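Local structure of caspase-3 (Porites astreoides, 6WI4) at residues A[44-47]-A[48-52]; A[73-77]-A[78-82]. The protein is a coral caspase, probably a cysteine protease that cleaves protein substrates after aspartate residues during apoptosis. All coordinates share one frame; numbering follows the deposited sequence.

Both interactions are local turns at places where a helix gives way to a strand of the central mixed sheet. Interaction 1 ends helix 36-49 and is partly buried, its apolar side chains facing strands 13-18 and 53-58 and helix 168-180; main-chain bonds and aliphatic or aromatic contacts dominate. Interaction 2 lies at the surface, between helix 62-73 and strand 83-88, and relies more on polar groups: an asparagine amide, a histidine and a bound water. The centres are about 17 Å apart, yet the two meet where Phe52 CZ packs on Ala82 CB at 3.9 Å, and Phe47 and Tyr80 both reach strand 13-18.

Interaction 1 (A[44-47]-A[48-52])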
# COMPACT_ATOMS: atom_id res chain seq x y z
N ALA A 44 -4.59 2.92 -9.54
CA ALA A 44 -4.65 4.23 -10.18
C ALA A 44 -6.09 4.66 -10.38
O ALA A 44 -6.45 5.81 -10.10
CB ALA A 44 -3.88 4.20 -11.50
N LYS A 45 -6.94 3.73 -10.84
CA LYS A 45 -8.35 4.02 -11.02
C LYS A 45 -9.02 4.37 -9.69
O LYS A 45 -9.76 5.35 -9.59
CB LYS A 45 -9.02 2.81 -11.68
CG LYS A 45 -10.51 2.96 -11.92
CD LYS A 45 -11.10 1.73 -12.62
CE LYS A 45 -12.62 1.83 -12.67
NZ LYS A 45 -13.22 0.64 -13.34
N LEU A 46 -8.70 3.61 -8.64
CA LEU A 46 -9.28 3.85 -7.33
C LEU A 46 -8.84 5.20 -6.75
O LEU A 46 -9.67 5.98 -6.29
CB LEU A 46 -8.90 2.72 -6.38
CG LEU A 46 -9.29 2.97 -4.92
CD1 LEU A 46 -10.81 3.08 -4.77
CD2 LEU A 46 -8.72 1.88 -4.02
N PHE A 47 -7.54 5.47 -6.77
CA PHE A 47 -7.06 6.71 -6.16
C PHE A 47 -7.54 7.94 -6.92
O PHE A 47 -7.82 8.97 -6.30
CB PHE A 47 -5.53 6.69 -6.07
CG PHE A 47 -4.98 5.64 -5.12
CD1 PHE A 47 -5.74 5.13 -4.08
CD2 PHE A 47 -3.68 5.18 -5.28
CE1 PHE A 47 -5.22 4.16 -3.22
CE2 PHE A 47 -3.15 4.24 -4.43
CZ PHE A 47 -3.92 3.73 -3.39
N ARG A 48 -7.69 7.85 -8.25
CA ARG A 48 -8.33 8.94 -8.98
C ARG A 48 -9.78 9.13 -8.54
O ARG A 48 -10.24 10.27 -8.38
CB ARG A 48 -8.27 8.67 -10.49
CG ARG A 48 -6.88 8.85 -11.07
CD ARG A 48 -6.86 8.85 -12.61
NE ARG A 48 -7.40 7.61 -13.18
CZ ARG A 48 -6.66 6.59 -13.59
NH1 ARG A 48 -5.33 6.64 -13.49
NH2 ARG A 48 -7.24 5.50 -14.11
N ALA A 49 -10.51 8.03 -8.36
CA ALA A 49 -11.91 8.12 -7.93
C ALA A 49 -12.04 8.69 -6.53
O ALA A 49 -13.07 9.28 -6.19
CB ALA A 49 -12.56 6.76 -8.02
N LEU A 50 -11.02 8.50 -5.68
CA LEU A 50 -11.01 9.11 -4.36
C LEU A 50 -10.54 10.57 -4.39
O LEU A 50 -10.39 11.18 -3.32
CB LEU A 50 -10.13 8.29 -3.41
CG LEU A 50 -10.53 6.83 -3.21
CD1 LEU A 50 -9.49 6.13 -2.34
CD2 LEU A 50 -11.90 6.74 -2.58
N LYS A 51 -10.28 11.10 -5.58
CA LYS A 51 -9.99 12.51 -5.85
C LYS A 51 -8.55 12.87 -5.51
O LYS A 51 -8.26 14.00 -5.13
CB LYS A 51 -10.99 13.42 -5.11
CG LYS A 51 -12.45 13.17 -5.52
CD LYS A 51 -13.43 14.04 -4.75
CE LYS A 51 -13.29 15.51 -5.12
NZ LYS A 51 -13.57 15.77 -6.56
N PHE A 52 -7.62 11.94 -5.73
CA PHE A 52 -6.20 12.21 -5.60
C PHE A 52 -5.56 12.44 -6.96
O PHE A 52 -6.05 11.98 -8.00
CB PHE A 52 -5.50 11.06 -4.86
CG PHE A 52 -5.77 11.05 -3.37
CD1 PHE A 52 -7.01 10.64 -2.89
CD2 PHE A 52 -4.80 11.45 -2.46
CE1 PHE A 52 -7.27 10.64 -1.52
CE2 PHE A 52 -5.06 11.45 -1.09
CZ PHE A 52 -6.30 11.05 -0.62
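Leu46 and Leu50, one helical turn apart, meet through their branches, Leu46 CD1 lying 4.1 Å from Leu50 CG. Leu50 CD1 also comes up to the edge of the Phe47 ring, near its plane, with Phe47 CD1 4.3 Å away. On another side of the helix Arg48 folds back along the chain: a bend at chi3 (-59°) returns the guanidinium over the preceding turn, where one of its faces lies on the carbonyl of Ala44, Arg48 CZ 3.6 Å from Ala44 O. Arg48 NH1 meets Ala44 CB at 3.5 Å, while NH2 of the same residue lies over the Lys45 backbone. Ala44 O already accepts Arg48 N, so the arginine covers a bond its own backbone makes. The amides of Ala49 and Leu50 continue the helical pattern to Lys45 and Leu46. Beyond them Phe47 O receives Phe52 N at 3.0 Å and a weak bond from Leu50 N, and Lys51 N bonds Arg48 O at 2.9 Å. Lys51 has a positive phi of 80°, which turns the chain out of the helix. Further out, Phe47 and Phe52 both rest on Ala14, Phe47 also on Val54, and Leu46 on Leu173 and Phe177. This is a Schellman motif, closing the helix of the beta-alpha-beta unit 13-18, 36-49, 53-58 in the caspase fold.

Interaction 2 (A[73-77]-A[78-82]); sequences AITNH and TPYDA
Asn76 and Thr78, with His77 and Tyr80, form two overlapping turns at the surface, in the loop that leads from helix 62-73 into strand 83-88. In the first, an Asx turn, Asn76 OD1 accepts Thr78 N at 3.0 Å. With chi1 at 170°, CG of Asn76 stands beside its own carbonyl carbon, which brings the amide forward over the next peptide; the donor approaches from above the amide plane. Thr78 OG1 lies 2.8 Å from the same OD1, and ND2 of Asn76 passes across Pro79, 3.8 Å from its CD. The second is a type I beta turn from His77 to Tyr80, with Thr78 and Pro79 at its corners and Tyr80 N bonded to His77 O at 2.9 Å. Together they reverse the chain at the end of the beta-alpha-beta crossover that runs from strand 53-58 through helix 62-73 to strand 83-88 in the caspase sheet. His77 ND1 approaches the edge of the Tyr80 ring, 3.7 Å from Tyr80 CD2, the ring planes inclined at 61°. Thr75 CG2 lies over the rim of one face of the His77 imidazole. A water in the imidazole plane lies 2.9 Å from His77 ND1 and donates to Ala82 O; His77 NE2 bonds Met72 O, so both ring nitrogens have partners, which should hold the ring's rotation. Lys121 NZ bonds both His77 O and Tyr80 O, bridging the two ends of the beta turn, and Tyr80 packs on Ile13 of strand 13-18.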
# COMPACT_ATOMS: atom_id res chain seq x y z
N ALA A 73 8.30 14.71 0.08
CA ALA A 73 8.50 15.32 1.39
C ALA A 73 8.73 16.82 1.29
O ALA A 73 8.42 17.56 2.23
CB ALA A 73 9.66 14.65 2.10
N ILE A 74 9.29 17.29 0.17
CA ILE A 74 9.56 18.71 -0.05
C ILE A 74 8.40 19.42 -0.74
O ILE A 74 8.43 20.65 -0.89
CB ILE A 74 10.86 18.88 -0.86
CG1 ILE A 74 11.55 20.21 -0.57
CG2 ILE A 74 10.59 18.72 -2.34
CD1 ILE A 74 12.84 20.39 -1.35
N THR A 75 7.39 18.67 -1.17
CA THR A 75 6.19 19.25 -1.76
C THR A 75 5.45 20.09 -0.72
O THR A 75 5.44 19.76 0.47
CB THR A 75 5.29 18.13 -2.29
OG1 THR A 75 5.86 17.57 -3.48
CG2 THR A 75 3.89 18.64 -2.61
N ASN A 76 4.87 21.20 -1.18
CA ASN A 76 3.97 22.01 -0.35
C ASN A 76 2.61 21.33 -0.32
O ASN A 76 1.87 21.36 -1.31
CB ASN A 76 3.86 23.43 -0.90
CG ASN A 76 2.75 24.22 -0.23
OD1 ASN A 76 2.45 23.99 0.94
ND2 ASN A 76 2.14 25.15 -0.97
N HIS A 77 2.27 20.72 0.82
CA HIS A 77 1.01 20.02 0.95
C HIS A 77 -0.08 20.89 1.58
O HIS A 77 -1.17 20.38 1.86
CB HIS A 77 1.20 18.73 1.77
CG HIS A 77 2.06 17.71 1.10
ND1 HIS A 77 1.57 16.76 0.23
CD2 HIS A 77 3.40 17.48 1.18
CE1 HIS A 77 2.56 15.99 -0.19
NE2 HIS A 77 3.68 16.41 0.37
N THR A 78 0.17 22.18 1.78
CA THR A 78 -0.87 23.07 2.27
C THR A 78 -2.17 23.02 1.46
O THR A 78 -3.25 23.06 2.08
CB THR A 78 -0.32 24.51 2.34
OG1 THR A 78 0.84 24.53 3.18
CG2 THR A 78 -1.37 25.48 2.89
N PRO A 79 -2.17 22.92 0.13
CA PRO A 79 -3.45 22.83 -0.59
C PRO A 79 -4.15 21.48 -0.47
O PRO A 79 -5.25 21.33 -1.00
CB PRO A 79 -3.07 23.13 -2.04
CG PRO A 79 -1.64 22.82 -2.14
CD PRO A 79 -1.04 23.11 -0.81
N TYR A 80 -3.56 20.52 0.23
CA TYR A 80 -4.06 19.16 0.27
C TYR A 80 -4.54 18.79 1.67
O TYR A 80 -4.14 19.40 2.67
CB TYR A 80 -2.99 18.16 -0.16
CG TYR A 80 -2.45 18.40 -1.55
CD1 TYR A 80 -3.31 18.59 -2.62
CD2 TYR A 80 -1.09 18.42 -1.79
CE1 TYR A 80 -2.82 18.81 -3.91
CE2 TYR A 80 -0.59 18.64 -3.07
CZ TYR A 80 -1.45 18.83 -4.11
OH TYR A 80 -0.93 19.04 -5.38
N ASP A 81 -5.37 17.75 1.72
CA ASP A 81 -5.88 17.22 2.97
C ASP A 81 -5.22 15.92 3.40
O ASP A 81 -5.36 15.52 4.57
CB ASP A 81 -7.39 16.95 2.86
CG ASP A 81 -8.22 18.22 2.80
OD1 ASP A 81 -7.81 19.24 3.40
OD2 ASP A 81 -9.28 18.18 2.14
N ALA A 82 -4.51 15.23 2.50
CA ALA A 82 -4.06 13.87 2.77
C ALA A 82 -2.95 13.53 1.80
O ALA A 82 -2.71 14.25 0.83
CB ALA A 82 -5.22 12.88 2.65
O HOH W 1 -0.54 15.03 -0.76